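Local coordinates for cytochrome C (PDB 5LO9), which probably oxidises thiosulfate to tetrathionate and passes the electrons along a row of covalently attached c-type hemes, at residues Y47-S61 with Q150-P163. Numbering follows the deposited sequence.
With HEC (heme c), chain D; PGO (S-1,2-propanediol), chain I; PGO (S-1,2-propanediol), chain P.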
ATOM      1  N   TYR A  47     -43.600 -14.775  16.553  1.00 37.87           N
ATOM      2  CA  TYR A  47     -42.977 -15.978  16.023  1.00 39.93           C
ATOM      3  C   TYR A  47     -43.639 -17.206  16.622  1.00 40.39           C
ATOM      4  O   TYR A  47     -44.030 -18.128  15.892  1.00 38.53           O
ATOM      5  CB  TYR A  47     -41.478 -15.978  16.289  1.00 31.72           C
ATOM      6  CG  TYR A  47     -40.827 -17.270  15.862  1.00 29.87           C
ATOM      7  CD1 TYR A  47     -40.495 -17.511  14.525  1.00 39.16           C
ATOM      8  CD2 TYR A  47     -40.573 -18.277  16.792  1.00 31.26           C
ATOM      9  CE1 TYR A  47     -39.900 -18.738  14.125  1.00 33.88           C
ATOM     10  CE2 TYR A  47     -40.021 -19.478  16.405  1.00 39.61           C
ATOM     11  CZ  TYR A  47     -39.700 -19.710  15.082  1.00 37.00           C
ATOM     12  OH  TYR A  47     -39.165 -20.929  14.771  1.00 40.17           O
ATOM     13  N   LEU A  48     -43.829 -17.210  17.946  1.00 35.65           N
ATOM     14  CA  LEU A  48     -44.477 -18.347  18.589  1.00 36.95           C
ATOM     15  C   LEU A  48     -45.844 -18.599  17.965  1.00 40.77           C
ATOM     16  O   LEU A  48     -46.183 -19.723  17.581  1.00 35.76           O
ATOM     17  CB  LEU A  48     -44.605 -18.086  20.084  1.00 40.64           C
ATOM     18  CG  LEU A  48     -43.320 -18.006  20.895  1.00 47.13           C
ATOM     19  CD1 LEU A  48     -43.602 -17.447  22.337  1.00 43.07           C
ATOM     20  CD2 LEU A  48     -42.621 -19.392  20.906  1.00 47.49           C
ATOM     21  N   ALA A  49     -46.632 -17.547  17.821  1.00 39.63           N
ATOM     22  CA  ALA A  49     -47.950 -17.710  17.247  1.00 36.32           C
ATOM     23  C   ALA A  49     -47.878 -18.219  15.815  1.00 41.02           C
ATOM     24  O   ALA A  49     -48.709 -19.032  15.400  1.00 47.73           O
ATOM     25  CB  ALA A  49     -48.677 -16.390  17.302  1.00 28.88           C
ATOM     26  N   THR A  50     -46.942 -17.704  15.022  1.00 39.51           N
ATOM     27  CA  THR A  50     -46.791 -18.197  13.653  1.00 41.24           C
ATOM     28  C   THR A  50     -46.432 -19.676  13.648  1.00 40.87           C
ATOM     29  O   THR A  50     -46.936 -20.444  12.822  1.00 42.92           O
ATOM     30  CB  THR A  50     -45.730 -17.383  12.907  1.00 35.93           C
ATOM     31  OG1 THR A  50     -46.228 -16.077  12.670  1.00 35.50           O
ATOM     32  CG2 THR A  50     -45.364 -18.010  11.555  1.00 38.68           C
ATOM     33  N   GLN A  51     -45.603 -20.106  14.590  1.00 40.39           N
ATOM     34  CA  GLN A  51     -45.213 -21.510  14.614  1.00 41.95           C
ATOM     35  C   GLN A  51     -46.388 -22.389  15.030  1.00 40.26           C
ATOM     36  O   GLN A  51     -46.556 -23.487  14.502  1.00 43.94           O
ATOM     37  CB  GLN A  51     -44.007 -21.728  15.541  1.00 39.47           C
ATOM     38  CG  GLN A  51     -42.684 -21.097  15.024  1.00 39.37           C
ATOM     39  CD  GLN A  51     -42.489 -21.324  13.552  1.00 44.21           C
ATOM     40  OE1 GLN A  51     -42.575 -22.464  13.073  1.00 39.85           O
ATOM     41  NE2 GLN A  51     -42.289 -20.235  12.807  1.00 42.55           N
ATOM     42  N   ILE A  52     -47.188 -21.956  16.002  1.00 44.31           N
ATOM     43  CA  ILE A  52     -48.383 -22.719  16.346  1.00 43.96           C
ATOM     44  C   ILE A  52     -49.278 -22.839  15.119  1.00 42.82           C
ATOM     45  O   ILE A  52     -49.815 -23.910  14.815  1.00 40.23           O
ATOM     46  CB  ILE A  52     -49.093 -22.070  17.552  1.00 42.38           C
ATOM     47  CG1 ILE A  52     -48.273 -22.335  18.826  1.00 44.52           C
ATOM     48  CG2 ILE A  52     -50.461 -22.645  17.754  1.00 43.61           C
ATOM     49  CD1 ILE A  52     -48.581 -21.438  20.006  1.00 41.98           C
ATOM     50  N   GLU A  53     -49.406 -21.761  14.367  1.00 38.46           N
ATOM     51  CA  GLU A  53     -50.242 -21.811  13.184  1.00 43.64           C
ATOM     52  C   GLU A  53     -49.599 -22.633  12.083  1.00 44.14           C
ATOM     53  O   GLU A  53     -50.318 -23.212  11.256  1.00 39.79           O
ATOM     54  CB  GLU A  53     -50.563 -20.391  12.705  1.00 46.35           C
ATOM     55  CG  GLU A  53     -51.691 -19.732  13.509  1.00 57.99           C
ATOM     56  CD  GLU A  53     -51.776 -18.180  13.352  1.00 83.36           C
ATOM     57  OE1 GLU A  53     -51.051 -17.592  12.505  1.00 82.94           O
ATOM     58  OE2 GLU A  53     -52.587 -17.545  14.087  1.00 87.41           O
ATOM     59  N   ARG A  54     -48.261 -22.715  12.053  1.00 42.40           N
ATOM     60  CA  ARG A  54     -47.614 -23.594  11.072  1.00 46.55           C
ATOM     61  C   ARG A  54     -47.996 -25.039  11.325  1.00 44.71           C
ATOM     62  O   ARG A  54     -48.286 -25.785  10.382  1.00 46.12           O
ATOM     63  CB  ARG A  54     -46.087 -23.473  11.114  1.00 40.74           C
ATOM     64  CG  ARG A  54     -45.523 -22.200  10.548  1.00 48.49           C
ATOM     65  CD  ARG A  54     -44.266 -22.411   9.728  1.00 50.34           C
ATOM     66  NE  ARG A  54     -43.554 -21.158   9.590  1.00 42.27           N
ATOM     67  CZ  ARG A  54     -43.934 -20.185   8.766  1.00 52.69           C
ATOM     68  NH1 ARG A  54     -45.011 -20.307   7.999  1.00 52.61           N
ATOM     69  NH2 ARG A  54     -43.242 -19.070   8.715  1.00 52.13           N
ATOM     70  N   PHE A  55     -47.972 -25.454  12.598  1.00 39.12           N
ATOM     71  CA  PHE A  55     -48.394 -26.795  12.968  1.00 38.73           C
ATOM     72  C   PHE A  55     -49.825 -27.038  12.493  1.00 48.24           C
ATOM     73  O   PHE A  55     -50.129 -28.081  11.908  1.00 58.95           O
ATOM     74  CB  PHE A  55     -48.314 -26.948  14.482  1.00 37.23           C
ATOM     75  CG  PHE A  55     -46.962 -27.262  15.024  1.00 38.39           C
ATOM     76  CD1 PHE A  55     -46.418 -28.512  14.870  1.00 41.63           C
ATOM     77  CD2 PHE A  55     -46.258 -26.316  15.754  1.00 45.00           C
ATOM     78  CE1 PHE A  55     -45.193 -28.807  15.397  1.00 43.96           C
ATOM     79  CE2 PHE A  55     -45.015 -26.599  16.279  1.00 38.80           C
ATOM     80  CZ  PHE A  55     -44.477 -27.832  16.096  1.00 50.09           C
ATOM     81  N   ARG A  56     -50.706 -26.062  12.715  1.00 38.87           N
ATOM     82  CA  ARG A  56     -52.118 -26.194  12.369  1.00 49.06           C
ATOM     83  C   ARG A  56     -52.352 -26.276  10.870  1.00 43.07           C
ATOM     84  O   ARG A  56     -53.311 -26.924  10.430  1.00 50.34           O
ATOM     85  CB  ARG A  56     -52.879 -25.017  12.977  1.00 42.89           C
ATOM     86  CG  ARG A  56     -52.948 -25.157  14.483  1.00 41.60           C
ATOM     87  CD  ARG A  56     -53.174 -23.863  15.140  1.00 53.41           C
ATOM     88  NE  ARG A  56     -54.508 -23.273  14.983  1.00 57.98           N
ATOM     89  CZ  ARG A  56     -55.515 -23.472  15.823  1.00 47.52           C
ATOM     90  NH1 ARG A  56     -55.354 -24.278  16.850  1.00 54.26           N
ATOM     91  NH2 ARG A  56     -56.670 -22.852  15.650  1.00 65.38           N
ATOM     92  N   ALA A  57     -51.511 -25.609  10.090  1.00 39.36           N
ATOM     93  CA  ALA A  57     -51.575 -25.559   8.637  1.00 32.83           C
ATOM     94  C   ALA A  57     -50.893 -26.747   7.945  1.00 44.11           C
ATOM     95  O   ALA A  57     -51.043 -26.921   6.724  1.00 40.61           O
ATOM     96  CB  ALA A  57     -50.940 -24.248   8.172  1.00 38.24           C
ATOM     97  N   GLY A  58     -50.128 -27.554   8.674  1.00 47.31           N
ATOM     98  CA  GLY A  58     -49.402 -28.642   8.072  1.00 43.34           C
ATOM     99  C   GLY A  58     -48.049 -28.297   7.520  1.00 43.54           C
ATOM    100  O   GLY A  58     -47.424 -29.153   6.897  1.00 57.33           O
ATOM    101  N   GLN A  59     -47.570 -27.081   7.722  1.00 41.45           N
ATOM    102  CA  GLN A  59     -46.187 -26.767   7.381  1.00 42.13           C
ATOM    103  C   GLN A  59     -45.195 -27.348   8.388  1.00 47.26           C
ATOM    104  O   GLN A  59     -43.989 -27.377   8.111  1.00 40.29           O
ATOM    105  CB  GLN A  59     -46.043 -25.283   7.314  1.00 42.24           C
ATOM    106  CG  GLN A  59     -47.020 -24.676   6.390  1.00 41.53           C
ATOM    107  CD  GLN A  59     -46.936 -23.185   6.452  1.00 40.27           C
ATOM    108  OE1 GLN A  59     -46.749 -22.604   7.529  1.00 44.78           O
ATOM    109  NE2 GLN A  59     -47.051 -22.555   5.317  1.00 38.94           N
ATOM    110  N   ARG A  60     -45.675 -27.756   9.562  1.00 40.26           N
ATOM    111  CA  ARG A  60     -44.873 -28.435  10.559  1.00 35.79           C
ATOM    112  C   ARG A  60     -45.675 -29.588  11.121  1.00 48.16           C
ATOM    113  O   ARG A  60     -46.895 -29.479  11.308  1.00 54.13           O
ATOM    114  CB  ARG A  60     -44.501 -27.512  11.709  1.00 54.55           C
ATOM    115  CG  ARG A  60     -43.418 -26.552  11.414  1.00 49.50           C
ATOM    116  CD  ARG A  60     -43.155 -25.751  12.668  1.00 46.52           C
ATOM    117  NE  ARG A  60     -42.314 -26.458  13.611  1.00 44.14           N
ATOM    118  CZ  ARG A  60     -41.727 -25.870  14.644  1.00 41.77           C
ATOM    119  NH1 ARG A  60     -41.892 -24.561  14.832  1.00 42.87           N
ATOM    120  NH2 ARG A  60     -40.969 -26.579  15.476  1.00 37.77           N
ATOM    121  N   SER A  61     -44.991 -30.693  11.395  1.00 58.40           N
ATOM    122  CA  SER A  61     -45.646 -31.878  11.931  1.00 55.63           C
ATOM    123  C   SER A  61     -44.738 -32.525  12.956  1.00 51.18           C
ATOM    124  O   SER A  61     -43.542 -32.711  12.715  1.00 68.76           O
ATOM    125  CB  SER A  61     -45.989 -32.865  10.812  1.00 49.75           C
ATOM    126  OG  SER A  61     -46.651 -32.174   9.741  1.00 68.26           O
ATOM    127  N   GLN A 150     -35.043 -29.794  13.520  1.00 35.20           N
ATOM    128  CA  GLN A 150     -35.483 -28.839  12.509  1.00 42.93           C
ATOM    129  C   GLN A 150     -34.612 -28.924  11.256  1.00 45.34           C
ATOM    130  O   GLN A 150     -35.116 -28.892  10.122  1.00 32.76           O
ATOM    131  CB  GLN A 150     -35.450 -27.420  13.082  1.00 40.99           C
ATOM    132  CG  GLN A 150     -36.260 -27.208  14.342  1.00 44.25           C
ATOM    133  CD  GLN A 150     -37.585 -27.945  14.366  1.00 41.13           C
ATOM    134  OE1 GLN A 150     -38.474 -27.675  13.570  1.00 47.81           O
ATOM    135  NE2 GLN A 150     -37.732 -28.851  15.297  1.00 40.58           N
ATOM    136  N   LEU A 151     -33.294 -29.029  11.434  1.00 43.88           N
ATOM    137  CA  LEU A 151     -32.437 -29.062  10.262  1.00 42.98           C
ATOM    138  C   LEU A 151     -32.672 -30.342   9.480  1.00 39.29           C
ATOM    139  O   LEU A 151     -32.744 -30.325   8.248  1.00 40.94           O
ATOM    140  CB  LEU A 151     -30.968 -28.923  10.666  1.00 43.43           C
ATOM    141  CG  LEU A 151     -30.497 -27.593  11.258  1.00 45.06           C
ATOM    142  CD1 LEU A 151     -29.012 -27.712  11.710  1.00 48.65           C
ATOM    143  CD2 LEU A 151     -30.668 -26.468  10.259  1.00 40.51           C
ATOM    144  N   GLN A 152     -32.851 -31.459  10.181  1.00 45.25           N
ATOM    145  CA  GLN A 152     -33.203 -32.696   9.495  1.00 41.40           C
ATOM    146  C   GLN A 152     -34.546 -32.558   8.783  1.00 41.04           C
ATOM    147  O   GLN A 152     -34.721 -33.059   7.665  1.00 34.79           O
ATOM    148  CB  GLN A 152     -33.226 -33.829  10.497  1.00 39.66           C
ATOM    149  CG  GLN A 152     -31.846 -34.302  10.862  1.00 49.04           C
ATOM    150  CD  GLN A 152     -31.836 -35.231  12.062  1.00 55.14           C
ATOM    151  OE1 GLN A 152     -32.693 -35.163  12.965  1.00 54.21           O
ATOM    152  NE2 GLN A 152     -30.840 -36.078  12.100  1.00 51.97           N
ATOM    153  N   ALA A 153     -35.493 -31.844   9.400  1.00 38.72           N
ATOM    154  CA  ALA A 153     -36.805 -31.678   8.789  1.00 37.98           C
ATOM    155  C   ALA A 153     -36.719 -30.882   7.497  1.00 34.94           C
ATOM    156  O   ALA A 153     -37.227 -31.309   6.464  1.00 38.26           O
ATOM    157  CB  ALA A 153     -37.754 -30.995   9.769  1.00 34.24           C
ATOM    158  N   TRP A 154     -36.065 -29.729   7.528  1.00 36.87           N
ATOM    159  CA  TRP A 154     -36.019 -28.910   6.328  1.00 36.96           C
ATOM    160  C   TRP A 154     -35.251 -29.619   5.227  1.00 41.89           C
ATOM    161  O   TRP A 154     -35.583 -29.481   4.040  1.00 46.93           O
ATOM    162  CB  TRP A 154     -35.384 -27.558   6.628  1.00 39.20           C
ATOM    163  CG  TRP A 154     -36.323 -26.456   6.963  1.00 38.16           C
ATOM    164  CD1 TRP A 154     -37.323 -25.972   6.184  1.00 42.92           C
ATOM    165  CD2 TRP A 154     -36.329 -25.676   8.149  1.00 37.24           C
ATOM    166  NE1 TRP A 154     -37.964 -24.930   6.811  1.00 36.77           N
ATOM    167  CE2 TRP A 154     -37.373 -24.735   8.029  1.00 42.91           C
ATOM    168  CE3 TRP A 154     -35.554 -25.672   9.298  1.00 39.65           C
ATOM    169  CZ2 TRP A 154     -37.654 -23.802   9.014  1.00 37.82           C
ATOM    170  CZ3 TRP A 154     -35.843 -24.746  10.286  1.00 39.40           C
ATOM    171  CH2 TRP A 154     -36.883 -23.826  10.135  1.00 34.97           C
ATOM    172  N   GLY A 155     -34.216 -30.378   5.599  1.00 33.56           N
ATOM    173  CA  GLY A 155     -33.386 -31.034   4.601  1.00 44.32           C
ATOM    174  C   GLY A 155     -34.086 -32.159   3.885  1.00 44.35           C
ATOM    175  O   GLY A 155     -33.604 -32.617   2.843  1.00 43.63           O
ATOM    176  N   THR A 156     -35.209 -32.617   4.430  1.00 39.06           N
ATOM    177  CA  THR A 156     -36.001 -33.663   3.815  1.00 39.94           C
ATOM    178  C   THR A 156     -37.412 -33.220   3.429  1.00 41.17           C
ATOM    179  O   THR A 156     -38.126 -34.000   2.791  1.00 45.57           O
ATOM    180  CB  THR A 156     -36.083 -34.875   4.759  1.00 41.51           C
ATOM    181  OG1 THR A 156     -36.713 -34.520   6.006  1.00 41.91           O
ATOM    182  CG2 THR A 156     -34.741 -35.405   5.030  1.00 32.27           C
ATOM    183  N   GLY A 157     -37.812 -31.981   3.724  1.00 38.33           N
ATOM    184  CA  GLY A 157     -39.117 -31.463   3.325  1.00 37.54           C
ATOM    185  C   GLY A 157     -40.238 -31.687   4.307  1.00 38.76           C
ATOM    186  O   GLY A 157     -41.378 -31.315   4.019  1.00 50.92           O
ATOM    187  N   ARG A 158     -39.942 -32.227   5.475  1.00 40.79           N
ATOM    188  CA  ARG A 158     -40.910 -32.391   6.549  1.00 41.51           C
ATOM    189  C   ARG A 158     -41.135 -31.094   7.334  1.00 41.22           C
ATOM    190  O   ARG A 158     -41.834 -31.108   8.352  1.00 48.20           O
ATOM    191  CB  ARG A 158     -40.401 -33.519   7.463  1.00 38.47           C
ATOM    192  CG  ARG A 158     -40.251 -34.894   6.760  1.00 35.50           C
ATOM    193  CD  ARG A 158     -39.425 -35.873   7.573  1.00 43.85           C
ATOM    194  NE  ARG A 158     -39.638 -37.247   7.073  1.00 65.13           N
ATOM    195  CZ  ARG A 158     -38.776 -38.002   6.361  1.00 67.33           C
ATOM    196  NH1 ARG A 158     -37.549 -37.587   6.006  1.00 67.30           N
ATOM    197  NH2 ARG A 158     -39.148 -39.225   6.007  1.00 51.78           N
ATOM    198  N   ARG A 159     -40.507 -29.994   6.921  1.00 43.82           N
ATOM    199  CA  ARG A 159     -40.814 -28.650   7.401  1.00 45.17           C
ATOM    200  C   ARG A 159     -40.680 -27.680   6.241  1.00 46.93           C
ATOM    201  O   ARG A 159     -39.707 -27.759   5.469  1.00 43.34           O
ATOM    202  CB  ARG A 159     -39.889 -28.166   8.525  1.00 40.96           C
ATOM    203  CG  ARG A 159     -40.257 -26.745   8.994  1.00 41.44           C
ATOM    204  CD  ARG A 159     -39.665 -26.365  10.309  1.00 36.24           C
ATOM    205  NE  ARG A 159     -39.940 -24.973  10.653  1.00 41.50           N
ATOM    206  CZ  ARG A 159     -39.537 -24.389  11.787  1.00 44.12           C
ATOM    207  NH1 ARG A 159     -38.845 -25.070  12.695  1.00 36.64           N
ATOM    208  NH2 ARG A 159     -39.806 -23.107  12.020  1.00 46.77           N
ATOM    209  N   HIS A 160     -41.654 -26.777   6.115  1.00 33.79           N
ATOM    210  CA  HIS A 160     -41.616 -25.817   5.024  1.00 36.64           C
ATOM    211  C   HIS A 160     -42.464 -24.613   5.418  1.00 39.97           C
ATOM    212  O   HIS A 160     -42.854 -24.456   6.582  1.00 39.97           O
ATOM    213  CB  HIS A 160     -42.052 -26.494   3.723  1.00 39.16           C
ATOM    214  CG  HIS A 160     -43.380 -27.164   3.825  1.00 51.06           C
ATOM    215  ND1 HIS A 160     -44.538 -26.581   3.344  1.00 49.18           N
ATOM    216  CD2 HIS A 160     -43.745 -28.343   4.388  1.00 43.07           C
ATOM    217  CE1 HIS A 160     -45.557 -27.378   3.600  1.00 53.52           C
ATOM    218  NE2 HIS A 160     -45.103 -28.450   4.235  1.00 52.29           N
ATOM    219  N   GLY A 161     -42.704 -23.730   4.452  1.00 41.69           N
ATOM    220  CA  GLY A 161     -43.608 -22.607   4.613  1.00 48.73           C
ATOM    221  C   GLY A 161     -42.972 -21.284   4.995  1.00 50.65           C
ATOM    222  O   GLY A 161     -43.643 -20.246   4.906  1.00 54.34           O
ATOM    223  N   GLU A 162     -41.691 -21.272   5.345  1.00 50.54           N
ATOM    224  CA  GLU A 162     -41.061 -20.053   5.776  1.00 47.94           C
ATOM    225  C   GLU A 162     -40.818 -19.124   4.579  1.00 48.53           C
ATOM    226  O   GLU A 162     -40.783 -19.570   3.435  1.00 45.65           O
ATOM    227  CB  GLU A 162     -39.756 -20.379   6.497  1.00 41.37           C
ATOM    228  CG  GLU A 162     -38.523 -20.739   5.603  1.00 38.68           C
ATOM    229  CD  GLU A 162     -38.507 -22.125   5.035  1.00 47.48           C
ATOM    230  OE1 GLU A 162     -39.379 -22.946   5.368  1.00 47.95           O
ATOM    231  OE2 GLU A 162     -37.563 -22.398   4.263  1.00 52.88           O
ATOM    232  N   PRO A 163     -40.666 -17.825   4.826  1.00 40.34           N
ATOM    233  CA  PRO A 163     -40.494 -16.873   3.724  1.00 39.68           C
ATOM    234  C   PRO A 163     -39.351 -17.250   2.797  1.00 41.08           C
ATOM    235  O   PRO A 163     -38.289 -17.673   3.238  1.00 47.26           O
ATOM    236  CB  PRO A 163     -40.187 -15.558   4.448  1.00 45.68           C
ATOM    237  CG  PRO A 163     -40.782 -15.721   5.821  1.00 42.55           C
ATOM    238  CD  PRO A 163     -40.658 -17.165   6.145  1.00 46.15           C
TER
HETATM  239 FE   HEC D1002     -32.180 -20.187   9.925  1.00 44.81          FE
HETATM  240  CHA HEC D1002     -35.287 -20.654  11.434  1.00 35.44           C
HETATM  241  CHB HEC D1002     -30.899 -22.887  11.754  1.00 32.87           C
HETATM  242  CHC HEC D1002     -29.026 -19.646   8.535  1.00 32.20           C
HETATM  243  CHD HEC D1002     -33.526 -17.695   7.897  1.00 36.95           C
HETATM  244  NA  HEC D1002     -32.961 -21.509  11.339  1.00 42.46           N
HETATM  245  C1A HEC D1002     -34.203 -21.530  11.806  1.00 32.16           C
HETATM  246  C2A HEC D1002     -34.457 -22.602  12.784  1.00 36.76           C
HETATM  247  C3A HEC D1002     -33.161 -23.282  12.869  1.00 45.70           C
HETATM  248  C4A HEC D1002     -32.302 -22.514  11.927  1.00 43.99           C
HETATM  249  CMA HEC D1002     -32.830 -24.470  13.729  1.00 37.15           C
HETATM  250  CAA HEC D1002     -35.716 -22.955  13.535  1.00 40.19           C
HETATM  251  CBA HEC D1002     -35.732 -22.216  14.864  1.00 35.92           C
HETATM  252  CGA HEC D1002     -36.942 -22.600  15.683  1.00 37.80           C
HETATM  253  O1A HEC D1002     -37.209 -21.930  16.703  1.00 32.71           O
HETATM  254  O2A HEC D1002     -37.629 -23.580  15.309  1.00 40.05           O
HETATM  255  NB  HEC D1002     -30.311 -21.096  10.114  1.00 34.36           N
HETATM  256  C1B HEC D1002     -29.997 -22.141  10.883  1.00 35.47           C
HETATM  257  C2B HEC D1002     -28.567 -22.531  10.779  1.00 35.37           C
HETATM  258  C3B HEC D1002     -28.026 -21.573   9.808  1.00 35.03           C
HETATM  259  C4B HEC D1002     -29.194 -20.745   9.471  1.00 33.65           C
HETATM  260  CMB HEC D1002     -27.876 -23.657  11.496  1.00 42.35           C
HETATM  261  CAB HEC D1002     -26.627 -21.420   9.281  1.00 38.77           C
HETATM  262  CBB HEC D1002     -26.165 -22.712   8.672  1.00 35.58           C
HETATM  263  NC  HEC D1002     -31.408 -18.898   8.487  1.00 34.68           N
HETATM  264  C1C HEC D1002     -30.144 -18.817   8.092  1.00 33.51           C
HETATM  265  C2C HEC D1002     -29.914 -17.779   7.067  1.00 34.95           C
HETATM  266  C3C HEC D1002     -31.247 -17.199   6.849  1.00 32.72           C
HETATM  267  C4C HEC D1002     -32.087 -17.986   7.790  1.00 33.58           C
HETATM  268  CMC HEC D1002     -28.601 -17.462   6.421  1.00 36.25           C
HETATM  269  CAC HEC D1002     -31.705 -16.054   5.975  1.00 30.56           C
HETATM  270  CBC HEC D1002     -31.152 -15.945   4.582  1.00 36.96           C
HETATM  271  ND  HEC D1002     -34.057 -19.328   9.704  1.00 34.27           N
HETATM  272  C1D HEC D1002     -34.400 -18.384   8.844  1.00 32.11           C
HETATM  273  C2D HEC D1002     -35.823 -18.004   8.937  1.00 29.41           C
HETATM  274  C3D HEC D1002     -36.360 -18.853   9.975  1.00 28.85           C
HETATM  275  C4D HEC D1002     -35.164 -19.640  10.385  1.00 38.73           C
HETATM  276  CMD HEC D1002     -36.549 -16.998   8.136  1.00 29.56           C
HETATM  277  CAD HEC D1002     -37.782 -18.887  10.479  1.00 39.77           C
HETATM  278  CBD HEC D1002     -38.599 -19.980   9.776  1.00 39.29           C
HETATM  279  CGD HEC D1002     -40.082 -19.845  10.057  1.00 42.14           C
HETATM  280  O1D HEC D1002     -40.687 -20.911  10.285  1.00 42.81           O
HETATM  281  O2D HEC D1002     -40.635 -18.711  10.068  1.00 43.59           O
HETATM  282  C1  PGO I1007     -46.572 -16.636   6.747  1.00 61.60           C
HETATM  283  C2  PGO I1007     -45.087 -16.229   6.763  1.00 74.05           C
HETATM  284  C3  PGO I1007     -44.254 -17.197   5.889  1.00 54.07           C
HETATM  285  O1  PGO I1007     -46.658 -18.026   6.316  1.00 70.37           O
HETATM  286  O2  PGO I1007     -44.538 -16.166   8.109  1.00 60.00           O
HETATM  287  C1  PGO P1014     -28.579 -32.669   2.461  0.78 77.89           C
HETATM  288  C2  PGO P1014     -29.458 -33.031   1.253  0.78 86.89           C
HETATM  289  C3  PGO P1014     -28.695 -32.823  -0.077  0.78 86.51           C
HETATM  290  O1  PGO P1014     -29.375 -32.465   3.646  0.78 65.35           O
HETATM  291  O2  PGO P1014     -30.700 -32.286   1.331  0.78 75.61           O
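R60 and R159 run side by side with their guanidinium groups stacked, centres 3.9 Å apart and planes only 9° from parallel. On the far faces, F55 CZ lies toward the rim of the R60 group, while W154 CH2 sits over the centre of R159's. A chi1 near 180° and a chain extended from CG to NE carry the R159 guanidinium to both propionates of one heme: NH1 bonds O2A almost straight (173°) and NH2 bonds O1D at 2.9 Å. R60 bends at chi3 instead; its NH1 donates to Q51 OE1 at 2.8 Å and to a propionate of the other heme, while NH2 reaches the hydroxyl of Y146. R54 grips the same carboxylate as R159 NH2, with NE to heme O1D and NH2 to heme O2D, both at 3.0 Å, and its NH1 is steadied in plane by Q59 OE1. Along the backbone, H160 N donates to Q59 O at 3.1 Å, and Q59 CA lies over the imidazole face. With an alanine in place of R60, one face of R159 would probably lose its cover, and Q51 OE1 and the other heme's propionate a donor. Where the two cytochrome c domains meet, the hemes' carboxylates probably offset the paired positive charges, helping fix the hemes for electron transfer.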